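Local coordinates for general stress protein 26 (Bacillus anthracis, PDB 3EC6) that is of unknown function but binds flavin-adenine dinucleotide at its subunit interface and belongs to the pyridoxamine 5'-phosphate oxidase-like family of FMN-binding split barrels, at residues Glu6-Ile11 with Asp76-Glu81; Asp39-Val44 with Ile118-Ile123; Ala84-Asp89 with Asn112-Lys117. All blocks are in the same frame, centred on the assembly; numbering follows the deposited sequence. Where two conformers were deposited one is given.

Contact 1: Glu6-Ile11 with Asp76-Glu81; sequences EKITTI and DYIEVE. With FAD (flavin-adenine dinucleotide), chain B.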
loop_
_atom_site.group_PDB
_atom_site.type_symbol
_atom_site.label_atom_id
_atom_site.label_comp_id
_atom_site.label_asym_id
_atom_site.label_seq_id
_atom_site.Cartn_x
_atom_site.Cartn_y
_atom_site.Cartn_z
ATOM N N GLU A 6 3.899 23.347 -2.442
ATOM C CA GLU A 6 5.300 23.128 -2.146
ATOM C C GLU A 6 5.524 21.915 -1.225
ATOM O O GLU A 6 6.448 21.145 -1.459
ATOM C CB GLU A 6 5.906 24.382 -1.510
ATOM C CG GLU A 6 7.324 24.183 -1.083
ATOM C CD GLU A 6 8.017 25.513 -0.759
ATOM O OE1 GLU A 6 7.319 26.539 -0.555
ATOM O OE2 GLU A 6 9.267 25.513 -0.718
ATOM N N LYS A 7 4.682 21.770 -0.205
ATOM C CA LYS A 7 4.736 20.606 0.713
ATOM C C LYS A 7 4.603 19.324 -0.090
ATOM O O LYS A 7 5.340 18.360 0.139
ATOM C CB LYS A 7 3.619 20.657 1.772
ATOM C CG LYS A 7 3.775 21.621 3.029
ATOM C CD LYS A 7 2.405 21.726 3.791
ATOM C CE LYS A 7 2.543 22.263 5.213
ATOM N NZ LYS A 7 1.214 22.587 5.781
ATOM N N ILE A 8 3.663 19.305 -1.049
ATOM C CA ILE A 8 3.462 18.119 -1.905
ATOM C C ILE A 8 4.630 17.854 -2.831
ATOM O O ILE A 8 5.101 16.744 -2.950
ATOM C CB ILE A 8 2.090 18.205 -2.700
ATOM C CG1 ILE A 8 0.940 18.127 -1.689
ATOM C CG2 ILE A 8 2.020 17.082 -3.740
ATOM C CD1 ILE A 8 -0.393 18.553 -2.251
ATOM N N THR A 9 5.132 18.904 -3.483
ATOM C CA THR A 9 6.269 18.765 -4.376
ATOM C C THR A 9 7.547 18.238 -3.664
ATOM O O THR A 9 8.267 17.398 -4.256
ATOM C CB THR A 9 6.568 20.106 -5.072
ATOM O OG1 THR A 9 5.410 20.512 -5.822
ATOM C CG2 THR A 9 7.708 19.929 -6.024
ATOM N N THR A 10 7.718 18.707 -2.432
ATOM C CA THR A 10 8.790 18.301 -1.494
ATOM C C THR A 10 8.746 16.770 -1.352
ATOM O O THR A 10 9.775 16.070 -1.517
ATOM C CB THR A 10 8.626 19.013 -0.128
ATOM O OG1 THR A 10 8.781 20.442 -0.271
ATOM C CG2 THR A 10 9.616 18.503 0.891
ATOM N N ILE A 11 7.531 16.250 -1.116
ATOM C CA ILE A 11 7.357 14.806 -0.966
ATOM C C ILE A 11 7.651 14.116 -2.260
ATOM O O ILE A 11 8.416 13.149 -2.303
ATOM C CB ILE A 11 5.949 14.422 -0.403
ATOM C CG1 ILE A 11 5.748 14.964 1.024
ATOM C CG2 ILE A 11 5.757 12.907 -0.416
ATOM C CD1 ILE A 11 6.697 14.366 2.055
ATOM N N ASP A 76 5.977 12.985 7.209
ATOM C CA ASP A 76 4.924 13.459 6.300
ATOM C C ASP A 76 4.851 12.605 5.054
ATOM O O ASP A 76 5.839 12.015 4.629
ATOM C CB ASP A 76 5.187 14.902 5.885
ATOM C CG ASP A 76 5.423 15.807 7.065
ATOM O OD1 ASP A 76 4.688 15.685 8.059
ATOM O OD2 ASP A 76 6.360 16.634 6.993
ATOM N N TYR A 77 3.675 12.560 4.448
ATOM C CA TYR A 77 3.527 11.847 3.200
ATOM C C TYR A 77 2.286 12.279 2.470
ATOM O O TYR A 77 1.479 13.070 3.000
ATOM C CB TYR A 77 3.510 10.334 3.410
ATOM C CG TYR A 77 2.360 9.813 4.243
ATOM C CD1 TYR A 77 1.269 9.194 3.641
ATOM C CD2 TYR A 77 2.415 9.873 5.652
ATOM C CE1 TYR A 77 0.200 8.705 4.429
ATOM C CE2 TYR A 77 1.382 9.386 6.448
ATOM C CZ TYR A 77 0.296 8.769 5.809
ATOM O OH TYR A 77 -0.732 8.265 6.584
ATOM N N ILE A 78 2.108 11.723 1.274
ATOM C CA ILE A 78 0.914 12.073 0.479
ATOM C C ILE A 78 0.128 10.823 0.081
ATOM O O ILE A 78 0.668 9.699 0.027
ATOM C CB ILE A 78 1.236 12.890 -0.799
ATOM C CG1 ILE A 78 2.105 12.075 -1.766
ATOM C CG2 ILE A 78 1.871 14.281 -0.459
ATOM C CD1 ILE A 78 2.291 12.824 -3.109
ATOM N N GLU A 79 -1.143 11.031 -0.201
ATOM C CA GLU A 79 -1.971 9.985 -0.792
ATOM C C GLU A 79 -2.499 10.583 -2.071
ATOM O O GLU A 79 -2.903 11.754 -2.092
ATOM C CB GLU A 79 -3.233 9.747 0.035
ATOM C CG GLU A 79 -3.085 9.079 1.287
ATOM C CD GLU A 79 -4.505 8.734 1.809
ATOM O OE1 GLU A 79 -5.376 8.269 1.017
ATOM O OE2 GLU A 79 -4.724 8.939 3.013
ATOM N N VAL A 80 -2.480 9.815 -3.137
ATOM C CA VAL A 80 -2.932 10.319 -4.445
ATOM C C VAL A 80 -4.010 9.385 -4.961
ATOM O O VAL A 80 -3.827 8.176 -4.932
ATOM C CB VAL A 80 -1.765 10.357 -5.452
ATOM C CG1 VAL A 80 -2.252 10.811 -6.823
ATOM C CG2 VAL A 80 -0.538 11.170 -4.893
ATOM N N GLU A 81 -5.140 9.959 -5.379
ATOM C CA GLU A 81 -6.206 9.229 -6.099
ATOM C C GLU A 81 -6.276 9.750 -7.521
ATOM O O GLU A 81 -6.263 10.957 -7.751
ATOM C CB GLU A 81 -7.586 9.475 -5.482
ATOM C CG GLU A 81 -7.707 9.103 -4.005
ATOM C CD GLU A 81 -8.978 9.647 -3.378
ATOM O OE1 GLU A 81 -9.869 10.163 -4.090
ATOM O OE2 GLU A 81 -9.096 9.575 -2.150
HETATM P PA FAD B . -10.284 7.827 7.887
HETATM O O1A FAD B . -11.594 7.126 8.215
HETATM O O2A FAD B . -9.792 8.751 8.987
HETATM O O5B FAD B . -10.429 8.818 6.589
HETATM C C5B FAD B . -9.236 9.362 6.076
HETATM C C4B FAD B . -9.212 8.877 4.641
HETATM O O4B FAD B . -10.223 9.600 3.907
HETATM C C3B FAD B . -7.845 9.151 4.021
HETATM O O3B FAD B . -7.057 7.962 3.975
HETATM C C2B FAD B . -8.210 9.788 2.680
HETATM O O2B FAD B . -8.263 8.803 1.661
HETATM C C1B FAD B . -9.613 10.365 2.880
HETATM N N9A FAD B . -9.558 11.786 3.304
HETATM C C8A FAD B . -8.526 12.391 3.986
HETATM N N7A FAD B . -8.836 13.697 4.182
HETATM C C5A FAD B . -10.051 13.937 3.654
HETATM C C6A FAD B . -10.805 15.108 3.596
HETATM N N6A FAD B . -10.205 16.278 3.860
HETATM N N1A FAD B . -12.036 15.059 2.963
HETATM C C2A FAD B . -12.503 13.870 2.408
HETATM N N3A FAD B . -11.739 12.708 2.475
HETATM C C4A FAD B . -10.526 12.747 3.096
HETATM N N1 FAD B . -4.391 4.363 12.166
HETATM C C2 FAD B . -5.028 3.421 12.946
HETATM O O2 FAD B . -6.226 3.633 13.158
HETATM N N3 FAD B . -4.373 2.301 13.401
HETATM C C4 FAD B . -3.035 2.112 13.129
HETATM O O4 FAD B . -2.443 1.080 13.556
HETATM C C4X FAD B . -2.342 3.095 12.392
HETATM N N5 FAD B . -0.993 2.913 12.132
HETATM C C5X FAD B . -0.326 3.893 11.408
HETATM C C6 FAD B . 1.049 3.691 11.182
HETATM C C7 FAD B . 1.709 4.662 10.423
HETATM C C7M FAD B . 3.187 4.466 10.179
HETATM C C8 FAD B . 1.028 5.789 9.913
HETATM C C8M FAD B . 1.720 6.845 9.064
HETATM C C9 FAD B . -0.350 5.944 10.107
HETATM C C9A FAD B . -1.035 4.987 10.881
HETATM N N10 FAD B . -2.398 5.137 11.108
HETATM C C10 FAD B . -3.050 4.188 11.895
HETATM C "C1'" FAD B . -3.239 6.202 10.484
HETATM C "C2'" FAD B . -3.967 5.749 9.208
HETATM O "O2'" FAD B . -3.036 5.325 8.209
HETATM C "C3'" FAD B . -4.717 6.960 8.647
HETATM O "O3'" FAD B . -5.595 7.417 9.690
HETATM C "C4'" FAD B . -5.513 6.603 7.399
HETATM O "O4'" FAD B . -6.003 7.795 6.705
HETATM C "C5'" FAD B . -6.709 5.708 7.768
HETATM O "O5'" FAD B . -7.466 5.447 6.594
HETATM P P FAD B . -9.063 5.486 6.804
HETATM O O1P FAD B . -9.789 5.479 5.462
HETATM O O2P FAD B . -9.535 4.499 7.834
HETATM O O3P FAD B . -9.060 6.950 7.451
#
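Helix 4-13 packs on one face of strand 77-87, the face carrying Ile78, where the other face of that strand forms part of the FAD pocket, and Ile8, Ile11 and Ile78 make the apolar seam between them. The short segments run nearly perpendicular, their axes 8.3 Å apart at closest and 95° between directions. No hydrogen bond joins them. Ile78 carries the middle of the seam: CG1 sits between its own backbone N and carbonyl carbon (chi1 63°), while CG2 lies anti to the carbonyl carbon, and both branches face the helix. Ile11 slides past it in the opposite direction, with Ile11 CG2 4.0 Å from Ile78 CG1. One helical turn earlier, Ile8 crosses Ile78 at about a right angle, and Ile8 CG1 comes within 4.1 Å of Ile78 CG2. Ile11 CD1 lies against the chain as it enters the strand, 3.6 Å from Asp76 O and also near Tyr77 CA.

Tyr77 and Glu79 point from the opposite face of the strand to the cofactor. The flavin methyl C8M lies 3.7 Å from Tyr77 CE2, obliquely to the ring, which also meets Phe32 of the second subunit edge-to-face. The carboxylate of Glu79 grips both hydroxyls of the adenosine ribose: OE2 accepts from O3B at 2.7 Å and OE1 from O2B at 3.0 Å. His63 NE2 also bonds OE1, a second-shell contact that should steady the carboxylate. His29 and Thr46 of the second subunit hydrogen-bond to the same FAD. A flavin held between two subunits, with residues of both lining its site, is characteristic of the dimeric FMN-binding split barrel.

Contact 2: Asp39-Val44 with Ile118-Ile123; sequences DFVLYV and INPDTI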
loop_
_atom_site.group_PDB
_atom_site.type_symbol
_atom_site.label_atom_id
_atom_site.label_comp_id
_atom_site.label_asym_id
_atom_site.label_seq_id
_atom_site.Cartn_x
_atom_site.Cartn_y
_atom_site.Cartn_z
ATOM N N ASP A 39 5.709 17.510 -12.917
ATOM C CA ASP A 39 4.820 18.287 -12.062
ATOM C C ASP A 39 4.065 17.320 -11.127
ATOM O O ASP A 39 4.698 16.554 -10.390
ATOM C CB ASP A 39 3.901 19.151 -12.905
ATOM C CG ASP A 39 4.666 20.278 -13.600
ATOM O OD1 ASP A 39 5.522 20.922 -12.935
ATOM O OD2 ASP A 39 4.404 20.488 -14.795
ATOM N N PHE A 40 2.735 17.370 -11.114
ATOM C CA PHE A 40 2.019 16.505 -10.153
ATOM C C PHE A 40 1.584 15.184 -10.754
ATOM O O PHE A 40 0.981 14.358 -10.078
ATOM C CB PHE A 40 0.786 17.231 -9.558
ATOM C CG PHE A 40 1.160 18.432 -8.720
ATOM C CD1 PHE A 40 1.821 18.271 -7.507
ATOM C CD2 PHE A 40 0.890 19.724 -9.191
ATOM C CE1 PHE A 40 2.202 19.357 -6.759
ATOM C CE2 PHE A 40 1.263 20.846 -8.424
ATOM C CZ PHE A 40 1.914 20.648 -7.207
ATOM N N VAL A 41 1.962 14.950 -12.007
ATOM C CA VAL A 41 1.662 13.683 -12.674
ATOM C C VAL A 41 2.727 12.666 -12.337
ATOM O O VAL A 41 3.922 12.932 -12.501
ATOM C CB VAL A 41 1.558 13.873 -14.229
ATOM C CG1 VAL A 41 1.361 12.524 -14.909
ATOM C CG2 VAL A 41 0.374 14.850 -14.552
ATOM N N LEU A 42 2.317 11.495 -11.841
ATOM C CA LEU A 42 3.311 10.508 -11.371
ATOM C C LEU A 42 3.471 9.456 -12.467
ATOM O O LEU A 42 2.581 9.208 -13.268
ATOM C CB LEU A 42 2.872 9.793 -10.058
ATOM C CG LEU A 42 2.678 10.778 -8.907
ATOM C CD1 LEU A 42 2.201 9.999 -7.686
ATOM C CD2 LEU A 42 3.958 11.510 -8.565
ATOM N N TYR A 43 4.656 8.846 -12.503
ATOM C CA TYR A 43 4.924 7.778 -13.495
ATOM C C TYR A 43 5.679 6.647 -12.802
ATOM O O TYR A 43 6.520 6.907 -11.938
ATOM C CB TYR A 43 5.837 8.275 -14.626
ATOM C CG TYR A 43 5.218 9.348 -15.536
ATOM C CD1 TYR A 43 4.492 8.966 -16.684
ATOM C CD2 TYR A 43 5.313 10.707 -15.216
ATOM C CE1 TYR A 43 3.887 9.941 -17.542
ATOM C CE2 TYR A 43 4.699 11.668 -16.026
ATOM C CZ TYR A 43 4.002 11.286 -17.175
ATOM O OH TYR A 43 3.386 12.216 -18.000
ATOM N N VAL A 44 5.375 5.416 -13.174
ATOM C CA VAL A 44 6.114 4.252 -12.648
ATOM C C VAL A 44 6.576 3.448 -13.874
ATOM O O VAL A 44 5.806 3.246 -14.820
ATOM C CB VAL A 44 5.197 3.369 -11.803
ATOM C CG1 VAL A 44 5.893 2.076 -11.395
ATOM C CG2 VAL A 44 4.764 4.152 -10.543
ATOM N N ILE A 118 -0.010 8.359 -13.950
ATOM C CA ILE A 118 -1.112 8.516 -12.981
ATOM C C ILE A 118 -1.492 9.990 -12.976
ATOM O O ILE A 118 -0.700 10.866 -12.565
ATOM C CB ILE A 118 -0.666 8.088 -11.567
ATOM C CG1 ILE A 118 -0.382 6.616 -11.556
ATOM C CG2 ILE A 118 -1.821 8.351 -10.553
ATOM C CD1 ILE A 118 0.512 6.200 -10.474
ATOM N N ASN A 119 -2.694 10.268 -13.469
ATOM C CA ASN A 119 -3.212 11.638 -13.542
ATOM C C ASN A 119 -3.984 11.902 -12.277
ATOM O O ASN A 119 -5.034 11.308 -12.084
ATOM C CB ASN A 119 -4.142 11.834 -14.736
ATOM C CG ASN A 119 -3.386 12.085 -15.999
ATOM O OD1 ASN A 119 -3.198 11.188 -16.801
ATOM N ND2 ASN A 119 -2.899 13.308 -16.159
ATOM N N PRO A 120 -3.448 12.741 -11.388
ATOM C CA PRO A 120 -4.095 12.842 -10.089
ATOM C C PRO A 120 -5.407 13.650 -10.174
ATOM O O PRO A 120 -5.495 14.646 -10.904
ATOM C CB PRO A 120 -3.082 13.630 -9.237
ATOM C CG PRO A 120 -2.427 14.571 -10.313
ATOM C CD PRO A 120 -2.285 13.649 -11.501
ATOM N N ASP A 121 -6.397 13.180 -9.419
ATOM C CA ASP A 121 -7.589 14.013 -9.203
ATOM C C ASP A 121 -7.462 14.676 -7.867
ATOM O O ASP A 121 -7.868 15.853 -7.729
ATOM C CB ASP A 121 -8.871 13.157 -9.248
ATOM C CG ASP A 121 -9.186 12.696 -10.678
ATOM O OD1 ASP A 121 -9.091 13.507 -11.586
ATOM O OD2 ASP A 121 -9.411 11.466 -10.925
ATOM N N THR A 122 -7.003 13.933 -6.847
ATOM C CA THR A 122 -6.940 14.494 -5.491
ATOM C C THR A 122 -5.596 14.095 -4.883
ATOM O O THR A 122 -5.183 12.939 -5.023
ATOM C CB THR A 122 -8.079 13.976 -4.596
ATOM O OG1 THR A 122 -9.318 14.166 -5.305
ATOM C CG2 THR A 122 -8.138 14.723 -3.245
ATOM N N ILE A 123 -4.894 15.069 -4.280
ATOM C CA ILE A 123 -3.694 14.717 -3.519
ATOM C C ILE A 123 -3.929 15.170 -2.097
ATOM O O ILE A 123 -4.177 16.379 -1.852
ATOM C CB ILE A 123 -2.423 15.353 -4.088
ATOM C CG1 ILE A 123 -2.205 14.881 -5.549
ATOM C CG2 ILE A 123 -1.206 14.988 -3.167
ATOM C CD1 ILE A 123 -0.942 15.432 -6.180
HETATM O O HOH W 1 -0.231 11.718 -9.874
#
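Strands 41-44 and 118-120 run antiparallel, 159° between their directions, and Leu42 and Ile118 form a hydrogen-bonded pair with a CA-CA distance of 5.1 Å. Ile118 N gives the shorter bond, 2.8 Å to Leu42 O, and Leu42 N returns one of 3.2 Å to Ile118 O. A water donates to the same Ile118 O and to the carbonyl O of Phe40, so it bridges Ile118 to the residue just before strand 41-44.

Around this pair side chains pack against backbone and against each other. Leu42 and Ile118 lie on the same face of the sheet, CB to CB 4.2 Å apart. Pro120 sets CG and CD against the chain before the strand, CG 3.4 Å from Phe40 O and CD close to Val41 CA. Val41 reaches back with CG1, anti to the backbone N (chi1 175°), which lies 3.5 Å from Ile118 O.

After Pro120 the strand turns a corner at Asp121, and Ile123 comes round to face Phe40. The two cross at about a right angle, with Ile123 CD1 4.2 Å from Phe40 CD1 and equally near its CB. Ile8 of helix 4-13 and Leu139 at the C-terminus pack on both side chains. At the corner, Asp121 and Thr122 both face Glu81, which makes a classic beta bulge. A long strand that bends at a bulge, stays paired with strand 77-87 on both sides of it and pairs with strand 41-47 before it fits the curled antiparallel sheet of the split-barrel fold.

Contact 3: Ala84-Asp89 with Asn112-Lys117; sequences ASIEED and NYVLIK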
loop_
_atom_site.group_PDB
_atom_site.type_symbol
_atom_site.label_atom_id
_atom_site.label_comp_id
_atom_site.label_asym_id
_atom_site.label_seq_id
_atom_site.Cartn_x
_atom_site.Cartn_y
_atom_site.Cartn_z
ATOM N N ALA A 84 -5.147 5.909 -14.089
ATOM C CA ALA A 84 -3.920 5.521 -14.712
ATOM C C ALA A 84 -4.134 5.142 -16.177
ATOM O O ALA A 84 -5.226 4.715 -16.607
ATOM C CB ALA A 84 -3.365 4.315 -13.935
ATOM N N SER A 85 -3.073 5.371 -16.942
ATOM C CA SER A 85 -3.003 4.889 -18.322
ATOM C C SER A 85 -1.564 4.440 -18.598
ATOM O O SER A 85 -0.666 4.646 -17.782
ATOM C CB SER A 85 -3.462 5.995 -19.274
ATOM O OG SER A 85 -2.624 7.123 -19.151
ATOM N N ILE A 86 -1.345 3.844 -19.766
ATOM C CA ILE A 86 0.012 3.376 -20.116
ATOM C C ILE A 86 0.627 4.367 -21.075
ATOM O O ILE A 86 -0.036 4.859 -22.017
ATOM C CB ILE A 86 -0.072 1.979 -20.738
ATOM C CG1 ILE A 86 -0.733 1.024 -19.749
ATOM C CG2 ILE A 86 1.379 1.431 -21.032
ATOM C CD1 ILE A 86 -0.255 1.140 -18.346
ATOM N N GLU A 87 1.896 4.689 -20.842
ATOM C CA GLU A 87 2.594 5.732 -21.597
ATOM C C GLU A 87 3.839 5.058 -22.176
ATOM O O GLU A 87 4.621 4.415 -21.450
ATOM C CB GLU A 87 2.916 6.930 -20.660
ATOM C CG GLU A 87 3.848 7.961 -21.290
ATOM C CD GLU A 87 3.202 8.713 -22.449
ATOM O OE1 GLU A 87 2.556 9.745 -22.165
ATOM O OE2 GLU A 87 3.381 8.340 -23.629
ATOM N N GLU A 88 4.002 5.162 -23.504
ATOM C CA GLU A 88 5.162 4.548 -24.143
ATOM C C GLU A 88 6.050 5.637 -24.790
ATOM O O GLU A 88 6.925 5.308 -25.579
ATOM C CB GLU A 88 4.747 3.518 -25.209
ATOM C CG GLU A 88 3.857 2.435 -24.642
ATOM C CD GLU A 88 3.949 1.114 -25.368
ATOM O OE1 GLU A 88 5.052 0.714 -25.816
ATOM O OE2 GLU A 88 2.908 0.449 -25.454
ATOM N N ASP A 89 5.799 6.901 -24.469
ATOM C CA ASP A 89 6.596 8.023 -25.007
ATOM C C ASP A 89 8.092 7.798 -24.744
ATOM O O ASP A 89 8.509 7.669 -23.594
ATOM C CB ASP A 89 6.128 9.302 -24.336
ATOM C CG ASP A 89 6.889 10.500 -24.817
ATOM O OD1 ASP A 89 6.675 10.918 -25.986
ATOM O OD2 ASP A 89 7.718 11.019 -24.050
ATOM N N ASN A 112 9.744 -4.230 -23.571
ATOM C CA ASN A 112 8.883 -4.481 -22.431
ATOM C C ASN A 112 8.725 -3.294 -21.467
ATOM O O ASN A 112 7.864 -3.343 -20.606
ATOM C CB ASN A 112 9.364 -5.706 -21.644
ATOM C CG ASN A 112 9.300 -6.986 -22.498
ATOM O OD1 ASN A 112 8.302 -7.183 -23.221
ATOM N ND2 ASN A 112 10.298 -7.845 -22.401
ATOM N N TYR A 113 9.548 -2.248 -21.631
ATOM C CA TYR A 113 9.480 -1.092 -20.710
ATOM C C TYR A 113 8.301 -0.198 -21.108
ATOM O O TYR A 113 8.223 0.324 -22.219
ATOM C CB TYR A 113 10.813 -0.349 -20.847
ATOM C CG TYR A 113 10.990 0.991 -20.140
ATOM C CD1 TYR A 113 10.140 1.389 -19.086
ATOM C CD2 TYR A 113 12.070 1.833 -20.519
ATOM C CE1 TYR A 113 10.318 2.581 -18.470
ATOM C CE2 TYR A 113 12.286 3.063 -19.879
ATOM C CZ TYR A 113 11.379 3.411 -18.850
ATOM O OH TYR A 113 11.587 4.614 -18.210
ATOM N N VAL A 114 7.390 -0.022 -20.175
ATOM C CA VAL A 114 6.337 0.991 -20.364
ATOM C C VAL A 114 6.276 1.782 -19.084
ATOM O O VAL A 114 6.812 1.373 -18.030
ATOM C CB VAL A 114 4.945 0.356 -20.632
ATOM C CG1 VAL A 114 4.984 -0.431 -21.945
ATOM C CG2 VAL A 114 4.506 -0.569 -19.465
ATOM N N LEU A 115 5.600 2.915 -19.167
ATOM C CA LEU A 115 5.319 3.718 -17.972
ATOM C C LEU A 115 3.829 3.637 -17.625
ATOM O O LEU A 115 2.967 3.693 -18.501
ATOM C CB LEU A 115 5.692 5.194 -18.191
ATOM C CG LEU A 115 7.188 5.487 -18.338
ATOM C CD1 LEU A 115 7.344 6.912 -18.899
ATOM C CD2 LEU A 115 7.923 5.311 -17.021
ATOM N N ILE A 116 3.545 3.524 -16.323
ATOM C CA ILE A 116 2.180 3.783 -15.865
ATOM C C ILE A 116 2.110 5.276 -15.496
ATOM O O ILE A 116 2.906 5.761 -14.705
ATOM C CB ILE A 116 1.892 2.966 -14.654
ATOM C CG1 ILE A 116 1.965 1.486 -14.984
ATOM C CG2 ILE A 116 0.513 3.361 -14.126
ATOM C CD1 ILE A 116 1.818 0.583 -13.720
ATOM N N LYS A 117 1.181 6.001 -16.134
ATOM C CA LYS A 117 1.004 7.428 -15.959
ATOM C C LYS A 117 -0.177 7.615 -15.032
ATOM O O LYS A 117 -1.258 7.087 -15.263
ATOM C CB LYS A 117 0.693 8.077 -17.319
ATOM C CG LYS A 117 0.284 9.532 -17.164
ATOM C CD LYS A 117 0.161 10.173 -18.540
ATOM C CE LYS A 117 -0.363 11.591 -18.459
ATOM N NZ LYS A 117 -0.575 12.147 -19.824
HETATM O O HOH W 2 2.386 11.831 -20.551
#
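The carboxylate of Glu87 is held from two directions: a water donates to OE1 at 2.6 Å, and the backbone N of Asp89 donates to OE2 at 2.9 Å, meeting it on the anti side, 26° out of the carboxylate plane. The same water accepts from Lys117 NZ. It thus links two groups whose charged atoms, Glu87 OE1 and Lys117 NZ, stand 4.6 Å apart, beyond a direct salt bridge. The two side chains reach the water differently. Lys117 is extended throughout, while Glu87 bends at chi2 (68°), CD swinging aside.

The backbones that carry them pair antiparallel. Ser85 with Lys117 and Glu87 with Leu115 are hydrogen-bonded pairs, each closed by two N-H...O bonds; that from Lys117 N to Ser85 O is 2.8 Å long and almost straight at 174°. Ile86 and Ile116 form the non-hydrogen-bonded pair between. On that face Ile86 spreads over two neighbours, CG2 lying 3.7 Å from Val114 CB and CD1 4.0 Å from Ile116 CG1, and Ala84 CB adds to the apolar patch against CG2 of Ile116. Farther on, Glu88 lies beside Val114, pointing the same way, its CD against CG1 of Val114, and its OE1 is engaged in a salt bridge with Arg48.

Helix 51-58 packs Ile53 and Ile56 onto the Ile86-Ile116 face. On the opposite face Leu92 of helix 90-96 covers Glu87 and Leu115; Asp89 is the N-cap of that helix and accepts from Leu92 N. Strand 41-47 flanks strand 113-117 on its other edge.

Overall arrangement
All three contacts reach one curled antiparallel sheet: contact 1 lays a helix on it, contacts 2 and 3 pair its strands. Contacts 1 and 3 use strand 77-87 on opposite sides of the chain's centre. Contact 2 shares strand 113-126 with contact 3, and meets contact 1 at its bulge through Glu81 and, separately, where Ile8 packs on Ile123. Contact 1 is buried and mainly apolar, with no hydrogen bond between helix and strand. Contact 2, nearest the centre, mixes one backbone pair, a bridging water and hydrophobic packing. Contact 3, partly buried like contact 2, has regular backbone pairing, with charged groups on one face and an apolar patch on the other.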